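Local structure of diaminopimelate decarboxylase (Methanocaldococcus jannaschii, 1TWI) at residues 62-67 against 293-298; 45-50 against 287-292; 249-254 against 262-267; 38-43 against 77-82. The protein catalyses the pyridoxal-phosphate-dependent decarboxylation of meso-diaminopimelate to L-lysine, the last step of lysine biosynthesis, as a homodimer. All coordinates share one frame; numbering follows the deposited sequence.

Contact 1 of 4, residues 62-67 against 293-298; sequences FIVAYA and RSLVAT. With PLP (pyridoxal-5'-phosphate), chain E.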
# COMPACT_ATOMS: atom_id res chain seq x y z
N PHE A 62 21.49 -27.12 -6.93
CA PHE A 62 21.39 -25.80 -6.30
C PHE A 62 20.31 -25.07 -7.11
O PHE A 62 20.44 -24.93 -8.35
CB PHE A 62 22.70 -24.97 -6.35
CG PHE A 62 22.51 -23.54 -5.89
CD1 PHE A 62 22.19 -23.27 -4.57
CD2 PHE A 62 22.54 -22.49 -6.80
CE1 PHE A 62 21.91 -21.94 -4.16
CE2 PHE A 62 22.26 -21.15 -6.40
CZ PHE A 62 21.95 -20.89 -5.09
N ILE A 63 19.27 -24.58 -6.44
CA ILE A 63 18.15 -23.93 -7.15
C ILE A 63 17.86 -22.55 -6.61
O ILE A 63 17.68 -22.40 -5.41
CB ILE A 63 16.81 -24.72 -6.98
CG1 ILE A 63 16.98 -26.12 -7.57
CG2 ILE A 63 15.60 -23.99 -7.71
CD1 ILE A 63 15.78 -27.03 -7.23
N VAL A 64 17.80 -21.56 -7.49
CA VAL A 64 17.42 -20.22 -7.05
C VAL A 64 15.90 -20.12 -7.29
O VAL A 64 15.42 -20.17 -8.43
CB VAL A 64 18.12 -19.15 -7.90
CG1 VAL A 64 17.71 -17.75 -7.44
CG2 VAL A 64 19.65 -19.33 -7.80
N ALA A 65 15.12 -20.04 -6.22
CA ALA A 65 13.68 -19.90 -6.41
C ALA A 65 13.36 -18.42 -6.17
O ALA A 65 13.12 -17.98 -5.01
CB ALA A 65 12.90 -20.80 -5.43
N TYR A 66 13.36 -17.66 -7.26
CA TYR A 66 13.12 -16.21 -7.16
C TYR A 66 11.81 -15.89 -6.45
O TYR A 66 10.78 -16.43 -6.79
CB TYR A 66 13.21 -15.57 -8.56
CG TYR A 66 12.69 -14.18 -8.62
CD1 TYR A 66 13.28 -13.15 -7.89
CD2 TYR A 66 11.57 -13.88 -9.41
CE1 TYR A 66 12.78 -11.85 -7.92
CE2 TYR A 66 11.05 -12.58 -9.46
CZ TYR A 66 11.66 -11.57 -8.71
OH TYR A 66 11.09 -10.32 -8.71
N ALA A 67 11.85 -15.03 -5.44
CA ALA A 67 10.62 -14.72 -4.73
C ALA A 67 9.76 -13.73 -5.54
O ALA A 67 10.05 -12.50 -5.58
CB ALA A 67 10.94 -14.14 -3.39
N ARG A 293 14.51 -9.45 -3.22
CA ARG A 293 15.15 -8.15 -3.28
C ARG A 293 16.54 -8.25 -3.88
O ARG A 293 16.88 -7.48 -4.76
CB ARG A 293 15.26 -7.57 -1.86
CG ARG A 293 15.48 -6.05 -1.77
CD ARG A 293 15.89 -5.69 -0.30
NE ARG A 293 14.89 -6.17 0.67
CZ ARG A 293 13.78 -5.49 1.01
NH1 ARG A 293 13.51 -4.28 0.49
NH2 ARG A 293 12.92 -6.07 1.82
N SER A 294 17.35 -9.22 -3.44
CA SER A 294 18.71 -9.28 -3.99
C SER A 294 18.86 -9.70 -5.46
O SER A 294 19.99 -9.71 -6.01
CB SER A 294 19.64 -10.13 -3.07
OG SER A 294 19.15 -11.44 -2.92
N LEU A 295 17.75 -10.10 -6.12
CA LEU A 295 17.85 -10.32 -7.55
C LEU A 295 17.37 -9.12 -8.35
O LEU A 295 17.90 -8.86 -9.43
CB LEU A 295 17.01 -11.50 -8.06
CG LEU A 295 17.63 -12.85 -7.68
CD1 LEU A 295 16.74 -13.93 -8.19
CD2 LEU A 295 19.06 -12.96 -8.27
N VAL A 296 16.35 -8.41 -7.87
CA VAL A 296 15.82 -7.34 -8.69
C VAL A 296 15.88 -5.90 -8.20
O VAL A 296 15.74 -4.99 -9.01
CB VAL A 296 14.33 -7.67 -9.11
CG1 VAL A 296 14.30 -9.02 -9.88
CG2 VAL A 296 13.39 -7.77 -7.83
N ALA A 297 16.08 -5.68 -6.91
CA ALA A 297 16.02 -4.32 -6.41
C ALA A 297 16.93 -3.33 -7.10
O ALA A 297 16.47 -2.26 -7.50
CB ALA A 297 16.33 -4.30 -4.85
N THR A 298 18.22 -3.67 -7.20
CA THR A 298 19.19 -2.73 -7.79
C THR A 298 19.02 -2.55 -9.31
O THR A 298 19.69 -1.72 -9.90
CB THR A 298 20.66 -3.21 -7.53
OG1 THR A 298 20.84 -4.50 -8.07
CG2 THR A 298 20.96 -3.25 -6.03
N1 PLP E . 10.97 -16.46 0.99
C2 PLP E . 9.89 -16.15 1.78
C2A PLP E . 9.17 -17.33 2.47
C3 PLP E . 9.52 -14.81 1.88
O3 PLP E . 8.45 -14.53 2.67
C4 PLP E . 10.20 -13.79 1.26
C4A PLP E . 9.70 -12.31 1.44
O4A PLP E . 8.61 -12.18 1.89
C5 PLP E . 11.31 -14.10 0.45
C6 PLP E . 11.67 -15.44 0.35
C5A PLP E . 12.19 -13.11 -0.31
O4P PLP E . 12.80 -12.14 0.57
P PLP E . 13.86 -11.09 0.04
O1P PLP E . 14.19 -10.29 1.24
O2P PLP E . 13.13 -10.27 -1.00
O3P PLP E . 15.01 -11.82 -0.49
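Tyr66, near the C-terminal end of barrel strand 62-67, lays its ring against Leu295 and Val296 of the short helix 293-296, which receives the cofactor phosphate in this TIM-barrel-type pyridoxal-binding domain. Leu295 CD1 comes 3.6 Å from Tyr66 CD1, at an oblique angle to the ring. Both methyls of Val296 meet the far end: CG1 lies 3.8 Å from Tyr66 CE1, and CG2 is 3.5 Å from Tyr66 OH, the two side chains running at roughly a right angle. A smaller tip-to-tip contact joins Val64 CG1 and Leu295 CD1 at 4.0 Å, so the interface is almost wholly apolar and fully buried. The Tyr66 hydroxyl is nevertheless satisfied, by a hydrogen bond with Asn71 O. In the next shell, Asn43 of helix 37-58 binds Leu295 O and Thr298 OG1 through ND2, tying the turn to helix 37-58. The CB of Arg293 points away from the strand, and its guanidinium is hydrogen-bonded to Tyr255 OH through NH1 and to Ser213 OG through NH2. Its backbone serves the cofactor: Arg293 N, at the first turn of the helix, donates to PLP O2P at 2.7 Å, with an N-H...O angle of 171°.

Contact 2 of 4, residues 45-50 against 287-292; sequences NRYIEA and LILEPG. With PLP (pyridoxal-5'-phosphate), chain E.
Helix 37-58 packs on the end of barrel strand 286-289 in the TIM-barrel-type domain, with the CA atoms of Tyr47 and Pro291 9.2 Å apart, a gap that the tyrosine side chain spans. Its ring receives Pro291 over one face in a CH-pi contact: Pro291 CG is 4.1 Å from the Tyr47 ring centroid and 20° off the ring normal, displaced toward the rim. The two side chains slide past each other in opposite directions, which puts Pro291 CB 3.3 Å from Tyr47 OH. Leu289 adds an oblique contact, its CD1 4.0 Å from Tyr47 CE1. The tyrosine chi1, at -91°, is well off the staggered position. Tyr47 OH is hydrogen-bonded with Ser294 OG, tying the helix to the residues just beyond the cofactor-binding segment. Whereas Pro291 faces Tyr47, Glu290 points away from the helix, to the pyridine nitrogen: its OE1 lies 2.7 Å from PLP N1 and is hydrogen-bonded to His208 NE2, and OE2 is held by Asn111 and Asn246. Gly292, the N-cap of the following helix, donates from its backbone N to PLP O3P at 2.9 Å, with an N-H...O angle of 152°.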
# COMPACT_ATOMS: atom_id res chain seq x y z
N ASN A 45 23.56 -13.98 -11.88
CA ASN A 45 24.85 -14.66 -12.10
C ASN A 45 25.73 -14.62 -10.82
O ASN A 45 26.54 -15.52 -10.64
CB ASN A 45 25.63 -14.02 -13.22
CG ASN A 45 25.00 -14.29 -14.61
OD1 ASN A 45 24.19 -15.23 -14.78
ND2 ASN A 45 25.39 -13.47 -15.59
N ARG A 46 25.59 -13.58 -9.98
CA ARG A 46 26.36 -13.55 -8.75
C ARG A 46 25.97 -14.74 -7.84
O ARG A 46 26.82 -15.34 -7.11
CB ARG A 46 26.16 -12.22 -8.02
CG ARG A 46 27.11 -11.12 -8.56
CD ARG A 46 26.78 -9.73 -8.00
NE ARG A 46 27.67 -8.72 -8.59
CZ ARG A 46 27.37 -7.43 -8.71
NH1 ARG A 46 26.21 -6.97 -8.27
NH2 ARG A 46 28.22 -6.59 -9.33
N TYR A 47 24.67 -15.03 -7.80
CA TYR A 47 24.24 -16.19 -7.04
C TYR A 47 24.77 -17.49 -7.63
O TYR A 47 25.30 -18.37 -6.90
CB TYR A 47 22.72 -16.27 -6.99
CG TYR A 47 22.16 -15.53 -5.78
CD1 TYR A 47 22.19 -16.13 -4.50
CD2 TYR A 47 21.60 -14.27 -5.91
CE1 TYR A 47 21.64 -15.45 -3.38
CE2 TYR A 47 21.06 -13.59 -4.81
CZ TYR A 47 21.10 -14.19 -3.57
OH TYR A 47 20.60 -13.51 -2.51
N ILE A 48 24.70 -17.59 -8.94
CA ILE A 48 25.13 -18.85 -9.56
C ILE A 48 26.61 -19.07 -9.34
O ILE A 48 27.04 -20.15 -9.02
CB ILE A 48 24.84 -18.84 -11.07
CG1 ILE A 48 23.31 -18.69 -11.27
CG2 ILE A 48 25.43 -20.14 -11.75
CD1 ILE A 48 22.47 -19.85 -10.62
N GLU A 49 27.39 -18.01 -9.54
CA GLU A 49 28.83 -18.13 -9.38
C GLU A 49 29.21 -18.42 -7.92
O GLU A 49 30.08 -19.27 -7.62
CB GLU A 49 29.50 -16.85 -9.86
CG GLU A 49 30.98 -16.92 -9.74
CD GLU A 49 31.65 -17.75 -10.83
OE1 GLU A 49 32.88 -17.93 -10.71
OE2 GLU A 49 30.96 -18.21 -11.80
N ALA A 50 28.52 -17.75 -7.01
CA ALA A 50 28.82 -17.94 -5.61
C ALA A 50 28.41 -19.33 -5.11
O ALA A 50 29.12 -19.92 -4.28
CB ALA A 50 28.14 -16.87 -4.79
N LEU A 287 20.14 -27.82 -2.42
CA LEU A 287 20.06 -26.58 -1.68
C LEU A 287 19.21 -25.58 -2.46
O LEU A 287 19.41 -25.41 -3.67
CB LEU A 287 21.50 -25.99 -1.48
CG LEU A 287 21.60 -24.55 -0.91
CD1 LEU A 287 20.93 -24.48 0.46
CD2 LEU A 287 23.09 -24.08 -0.78
N ILE A 288 18.24 -24.94 -1.81
CA ILE A 288 17.41 -23.95 -2.50
C ILE A 288 17.45 -22.64 -1.73
O ILE A 288 17.43 -22.67 -0.47
CB ILE A 288 15.91 -24.39 -2.51
CG1 ILE A 288 15.78 -25.75 -3.20
CG2 ILE A 288 15.04 -23.34 -3.21
CD1 ILE A 288 14.37 -26.47 -3.01
N LEU A 289 17.54 -21.51 -2.43
CA LEU A 289 17.48 -20.20 -1.78
C LEU A 289 16.32 -19.47 -2.46
O LEU A 289 15.97 -19.79 -3.60
CB LEU A 289 18.77 -19.36 -1.98
CG LEU A 289 20.06 -20.01 -1.43
CD1 LEU A 289 21.25 -18.97 -1.49
CD2 LEU A 289 19.82 -20.44 -0.00
N GLU A 290 15.75 -18.48 -1.78
CA GLU A 290 14.59 -17.75 -2.31
C GLU A 290 14.83 -16.27 -2.34
O GLU A 290 14.05 -15.51 -1.83
CB GLU A 290 13.34 -18.02 -1.45
CG GLU A 290 12.91 -19.54 -1.38
CD GLU A 290 11.76 -19.80 -0.36
OE1 GLU A 290 11.59 -19.02 0.62
OE2 GLU A 290 11.05 -20.80 -0.52
N PRO A 291 15.94 -15.83 -2.97
CA PRO A 291 16.16 -14.39 -2.98
C PRO A 291 15.06 -13.65 -3.77
O PRO A 291 14.57 -14.17 -4.80
CB PRO A 291 17.54 -14.24 -3.65
CG PRO A 291 17.57 -15.39 -4.66
CD PRO A 291 16.88 -16.55 -3.87
N GLY A 292 14.69 -12.47 -3.27
CA GLY A 292 13.72 -11.62 -3.95
C GLY A 292 14.44 -10.29 -4.25
O GLY A 292 14.94 -10.04 -5.35
N1 PLP E . 10.97 -16.46 0.99
C2 PLP E . 9.89 -16.15 1.78
C2A PLP E . 9.17 -17.33 2.47
C3 PLP E . 9.52 -14.81 1.88
O3 PLP E . 8.45 -14.53 2.67
C4 PLP E . 10.20 -13.79 1.26
C4A PLP E . 9.70 -12.31 1.44
O4A PLP E . 8.61 -12.18 1.89
C5 PLP E . 11.31 -14.10 0.45
C6 PLP E . 11.67 -15.44 0.35
C5A PLP E . 12.19 -13.11 -0.31
O4P PLP E . 12.80 -12.14 0.57
P PLP E . 13.86 -11.09 0.04
O1P PLP E . 14.19 -10.29 1.24
O2P PLP E . 13.13 -10.27 -1.00
O3P PLP E . 15.01 -11.82 -0.49

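Contact 3 of 4, residues 249-254 against 262-267; sequences GGLGIP and PTQKDL. With PLP (pyridoxal-5'-phosphate), chain E.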
# COMPACT_ATOMS: atom_id res chain seq x y z
N GLY A 249 15.01 -16.47 1.68
CA GLY A 249 15.72 -15.35 1.10
C GLY A 249 16.16 -14.39 2.21
O GLY A 249 16.54 -14.82 3.33
N GLY A 250 16.14 -13.11 1.89
CA GLY A 250 16.47 -12.11 2.89
C GLY A 250 17.80 -11.38 2.73
O GLY A 250 18.00 -10.42 3.49
N LEU A 251 18.72 -11.80 1.83
CA LEU A 251 19.99 -11.03 1.70
C LEU A 251 19.68 -9.53 1.41
O LEU A 251 18.93 -9.22 0.48
CB LEU A 251 20.88 -11.55 0.55
CG LEU A 251 22.27 -10.90 0.48
CD1 LEU A 251 23.05 -11.30 1.78
CD2 LEU A 251 23.08 -11.48 -0.76
N GLY A 252 20.29 -8.63 2.18
CA GLY A 252 20.05 -7.20 2.02
C GLY A 252 20.76 -6.60 0.81
O GLY A 252 21.75 -7.16 0.37
N ILE A 253 20.24 -5.51 0.26
CA ILE A 253 20.88 -4.90 -0.89
C ILE A 253 21.40 -3.51 -0.45
O ILE A 253 20.95 -2.94 0.56
CB ILE A 253 19.88 -4.79 -2.11
CG1 ILE A 253 18.76 -3.79 -1.81
CG2 ILE A 253 19.32 -6.18 -2.44
CD1 ILE A 253 18.96 -2.38 -2.54
N PRO A 254 22.36 -2.94 -1.19
CA PRO A 254 22.88 -1.63 -0.75
C PRO A 254 22.04 -0.36 -1.01
O PRO A 254 22.31 0.38 -1.96
CB PRO A 254 24.29 -1.60 -1.42
CG PRO A 254 24.07 -2.36 -2.75
CD PRO A 254 23.01 -3.43 -2.43
N PRO A 262 27.57 -7.52 2.97
CA PRO A 262 27.79 -8.90 2.51
C PRO A 262 27.20 -9.16 1.12
O PRO A 262 26.10 -8.67 0.82
CB PRO A 262 27.10 -9.73 3.56
CG PRO A 262 27.09 -8.83 4.77
CD PRO A 262 26.76 -7.50 4.19
N THR A 263 27.94 -9.91 0.30
CA THR A 263 27.51 -10.26 -1.05
C THR A 263 27.07 -11.70 -1.11
O THR A 263 27.18 -12.44 -0.13
CB THR A 263 28.68 -10.20 -2.08
OG1 THR A 263 29.68 -11.16 -1.69
CG2 THR A 263 29.27 -8.79 -2.12
N GLN A 264 26.67 -12.12 -2.30
CA GLN A 264 26.25 -13.50 -2.51
C GLN A 264 27.40 -14.44 -2.14
O GLN A 264 27.18 -15.53 -1.60
CB GLN A 264 25.84 -13.72 -3.98
CG GLN A 264 24.51 -13.03 -4.37
CD GLN A 264 24.68 -11.59 -4.88
OE1 GLN A 264 25.59 -10.88 -4.46
NE2 GLN A 264 23.77 -11.16 -5.75
N LYS A 265 28.61 -14.04 -2.49
CA LYS A 265 29.80 -14.85 -2.16
C LYS A 265 29.93 -15.03 -0.67
O LYS A 265 30.24 -16.14 -0.21
CB LYS A 265 31.10 -14.20 -2.67
CG LYS A 265 31.18 -14.18 -4.18
CD LYS A 265 32.58 -13.70 -4.75
CE LYS A 265 32.66 -13.98 -6.25
NZ LYS A 265 34.01 -13.58 -6.81
N ASP A 266 29.74 -13.95 0.08
CA ASP A 266 29.81 -14.03 1.55
C ASP A 266 28.71 -14.99 2.08
O ASP A 266 28.95 -15.81 3.00
CB ASP A 266 29.61 -12.67 2.21
CG ASP A 266 30.73 -11.70 1.90
OD1 ASP A 266 31.89 -12.15 1.96
OD2 ASP A 266 30.43 -10.52 1.59
N LEU A 267 27.52 -14.89 1.50
CA LEU A 267 26.43 -15.75 1.90
C LEU A 267 26.75 -17.24 1.64
O LEU A 267 26.50 -18.08 2.49
CB LEU A 267 25.16 -15.37 1.13
CG LEU A 267 23.91 -16.16 1.58
CD1 LEU A 267 23.50 -15.72 3.04
CD2 LEU A 267 22.74 -15.79 0.57
N1 PLP E . 10.97 -16.46 0.99
C2 PLP E . 9.89 -16.15 1.78
C2A PLP E . 9.17 -17.33 2.47
C3 PLP E . 9.52 -14.81 1.88
O3 PLP E . 8.45 -14.53 2.67
C4 PLP E . 10.20 -13.79 1.26
C4A PLP E . 9.70 -12.31 1.44
O4A PLP E . 8.61 -12.18 1.89
C5 PLP E . 11.31 -14.10 0.45
C6 PLP E . 11.67 -15.44 0.35
C5A PLP E . 12.19 -13.11 -0.31
O4P PLP E . 12.80 -12.14 0.57
P PLP E . 13.86 -11.09 0.04
O1P PLP E . 14.19 -10.29 1.24
O2P PLP E . 13.13 -10.27 -1.00
O3P PLP E . 15.01 -11.82 -0.49
O HOH W 1 23.86 -7.75 2.36
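Leu251 sits over the face of the peptide group linking Thr263 to Gln264: its CD2 is 4.0 Å from both Thr263 C and Gln264 N, and lies nearly straight above the plane of that group. Here the glycine-rich loop that follows barrel strand 244-246 and binds the cofactor phosphate meets the N-terminus of helix 264-276. A second flat group, the Asp266 carboxylate, is approached from the anti side of OD2 by Thr263 N, 25° out of the carboxylate plane and at 2.9 Å. The reciprocal bond, from Asp266 N to Thr263 OG1, is weak, but the pair completes a capping box that closes the helix start. Chi1 of Leu251 (-173°) sets CG anti to the backbone N, and from this branch point the two methyls divide: CD1 approaches Pro262 O at 4.1 Å while CD2 covers the peptide. Gln264 bends at chi2, its CG 4.2 Å from Leu251 CD2, and Tyr47 of helix 37-58 touches both residues from outside the pair. A water provides the polar link, donating to Gly252 O and Pro262 O and so bridging the two carbonyls. Toward the cofactor, Gly250 has a positive phi (109°), which suits glycine because a CB there would be jammed against the carbonyl O of Gly249. Its N donates to PLP O3P at 2.9 Å.

Contact 4 of 4, residues 38-43 against 77-82; sequences EQIKIN and TRLLAK
Two helices flanking barrel strand 62-67 pack here: Ile40 and Lys41 of helix 37-58, which precedes the strand, meet Leu79 and Leu80 of helix 74-82, which follows it on the outside of the TIM-barrel-type domain. The segment axes pass 10.9 Å apart and cross at -42°, a wide separation that large aliphatic side chains fill. Ile40 is the central piece. Its CG2 is anti to the backbone N and reaches Leu80, with Ile40 CG2 to Leu80 CD2 at 3.8 Å and the side chains at about a right angle. The other branch ends in CD1, 3.8 Å from Leu79 CD2, so the two branches of Ile40 reach different leucines, although Ile40 CG2 is also 4.0 Å from Leu79 CD2. Leu79 splits its methyls between partners: CD2 goes to Ile40, CD1 to the lysine. Lys41 bends at chi4 (-62°), bringing the ammonium across the leucine. That ammonium also has a long, weak ion pair with Glu37 in its own helix. Helix 74-82 also meets the second subunit: Leu79 packs on Leu433 of that subunit, Lys82 forms a salt bridge with the C-terminal carboxylate of its Leu434, and Arg78 bonds Leu433 O there. Between segments 38-43 and 77-82 the closest approach is 3.3 Å, from Lys41 NZ to Leu79 CD1.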
# COMPACT_ATOMS: atom_id res chain seq x y z
N GLU A 38 20.31 -6.11 -17.93
CA GLU A 38 21.67 -6.57 -17.60
C GLU A 38 21.90 -6.59 -16.07
O GLU A 38 22.58 -7.47 -15.55
CB GLU A 38 22.72 -5.66 -18.30
CG GLU A 38 24.20 -5.99 -18.03
CD GLU A 38 24.67 -7.36 -18.54
OE1 GLU A 38 24.03 -7.97 -19.44
OE2 GLU A 38 25.73 -7.82 -18.04
N GLN A 39 21.40 -5.60 -15.34
CA GLN A 39 21.61 -5.66 -13.89
C GLN A 39 20.96 -6.96 -13.29
O GLN A 39 21.50 -7.56 -12.34
CB GLN A 39 20.99 -4.42 -13.20
CG GLN A 39 21.29 -4.41 -11.70
CD GLN A 39 22.79 -4.27 -11.45
OE1 GLN A 39 23.47 -5.21 -10.97
NE2 GLN A 39 23.33 -3.13 -11.82
N ILE A 40 19.77 -7.35 -13.78
CA ILE A 40 19.15 -8.57 -13.28
C ILE A 40 20.04 -9.77 -13.62
O ILE A 40 20.24 -10.68 -12.78
CB ILE A 40 17.71 -8.80 -13.87
CG1 ILE A 40 16.77 -7.68 -13.38
CG2 ILE A 40 17.15 -10.18 -13.42
CD1 ILE A 40 15.38 -7.67 -14.02
N LYS A 41 20.59 -9.80 -14.84
CA LYS A 41 21.48 -10.93 -15.20
C LYS A 41 22.70 -10.93 -14.30
O LYS A 41 23.16 -12.00 -13.87
CB LYS A 41 21.97 -10.84 -16.66
CG LYS A 41 20.82 -10.94 -17.72
CD LYS A 41 21.48 -10.96 -19.13
CE LYS A 41 20.51 -10.50 -20.17
NZ LYS A 41 19.34 -11.42 -20.24
N ILE A 42 23.23 -9.75 -14.03
CA ILE A 42 24.40 -9.68 -13.11
C ILE A 42 24.05 -10.19 -11.71
O ILE A 42 24.80 -11.00 -11.10
CB ILE A 42 24.91 -8.23 -12.99
CG1 ILE A 42 25.63 -7.87 -14.30
CG2 ILE A 42 25.81 -8.09 -11.68
CD1 ILE A 42 25.89 -6.38 -14.50
N ASN A 43 22.91 -9.74 -11.18
CA ASN A 43 22.55 -10.18 -9.82
C ASN A 43 22.33 -11.70 -9.76
O ASN A 43 22.75 -12.36 -8.81
CB ASN A 43 21.27 -9.42 -9.34
CG ASN A 43 21.51 -7.92 -9.15
OD1 ASN A 43 22.67 -7.47 -9.11
ND2 ASN A 43 20.43 -7.13 -9.03
N THR A 77 9.61 -11.93 -14.99
CA THR A 77 9.57 -13.34 -14.66
C THR A 77 9.96 -14.19 -15.88
O THR A 77 10.63 -15.23 -15.74
CB THR A 77 8.16 -13.77 -14.09
OG1 THR A 77 7.15 -13.50 -15.06
CG2 THR A 77 7.84 -13.01 -12.80
N ARG A 78 9.60 -13.76 -17.09
CA ARG A 78 10.03 -14.54 -18.26
C ARG A 78 11.54 -14.43 -18.43
O ARG A 78 12.18 -15.41 -18.82
CB ARG A 78 9.28 -14.11 -19.56
CG ARG A 78 7.84 -14.64 -19.54
CD ARG A 78 7.02 -14.42 -20.80
NE ARG A 78 7.48 -15.30 -21.88
CZ ARG A 78 7.11 -16.57 -22.09
NH1 ARG A 78 6.25 -17.23 -21.31
NH2 ARG A 78 7.64 -17.19 -23.13
N LEU A 79 12.09 -13.25 -18.14
CA LEU A 79 13.55 -13.06 -18.22
C LEU A 79 14.19 -14.04 -17.26
O LEU A 79 15.08 -14.84 -17.64
CB LEU A 79 13.92 -11.63 -17.80
CG LEU A 79 15.45 -11.34 -17.59
CD1 LEU A 79 16.32 -11.62 -18.90
CD2 LEU A 79 15.60 -9.89 -17.07
N LEU A 80 13.76 -13.98 -15.98
CA LEU A 80 14.33 -14.87 -14.99
C LEU A 80 14.16 -16.36 -15.35
O LEU A 80 15.11 -17.13 -15.20
CB LEU A 80 13.80 -14.51 -13.56
CG LEU A 80 14.53 -13.25 -13.06
CD1 LEU A 80 13.75 -12.59 -11.91
CD2 LEU A 80 15.96 -13.66 -12.62
N ALA A 81 13.00 -16.75 -15.90
CA ALA A 81 12.80 -18.15 -16.30
C ALA A 81 13.85 -18.53 -17.40
O ALA A 81 14.45 -19.62 -17.35
CB ALA A 81 11.37 -18.37 -16.90
N LYS A 82 14.00 -17.67 -18.38
CA LYS A 82 14.94 -17.93 -19.44
C LYS A 82 16.38 -18.04 -18.94
O LYS A 82 17.18 -18.74 -19.56
CB LYS A 82 14.84 -16.85 -20.52
CG LYS A 82 13.61 -17.05 -21.41
CD LYS A 82 13.80 -16.24 -22.68
CE LYS A 82 12.60 -16.25 -23.63
NZ LYS A 82 12.32 -17.59 -24.23

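Overall arrangement
All four contacts cluster around strand 62-67 and helix 37-58. Centre to centre, contacts 1 and 2 are about 7 Å apart and use neighbouring parallel strands, 62-67 and 286-289; contact 3 lies about 10 Å from each. Contact 4, about 17 Å from contact 3 between centres, shares helix 37-58 with contact 2. Along the chain, contacts 1, 2 and 4 interleave, whereas contact 3 falls wholly between the two segments of contact 1 and of contact 2. Contacts 1 to 3 each give a backbone N to the PLP phosphate, so two pieces of chain, the 249-254 loop and the Gly292-Arg293 turn, converge on it through three N-H donors, while contact 4 extends the packing toward the second subunit.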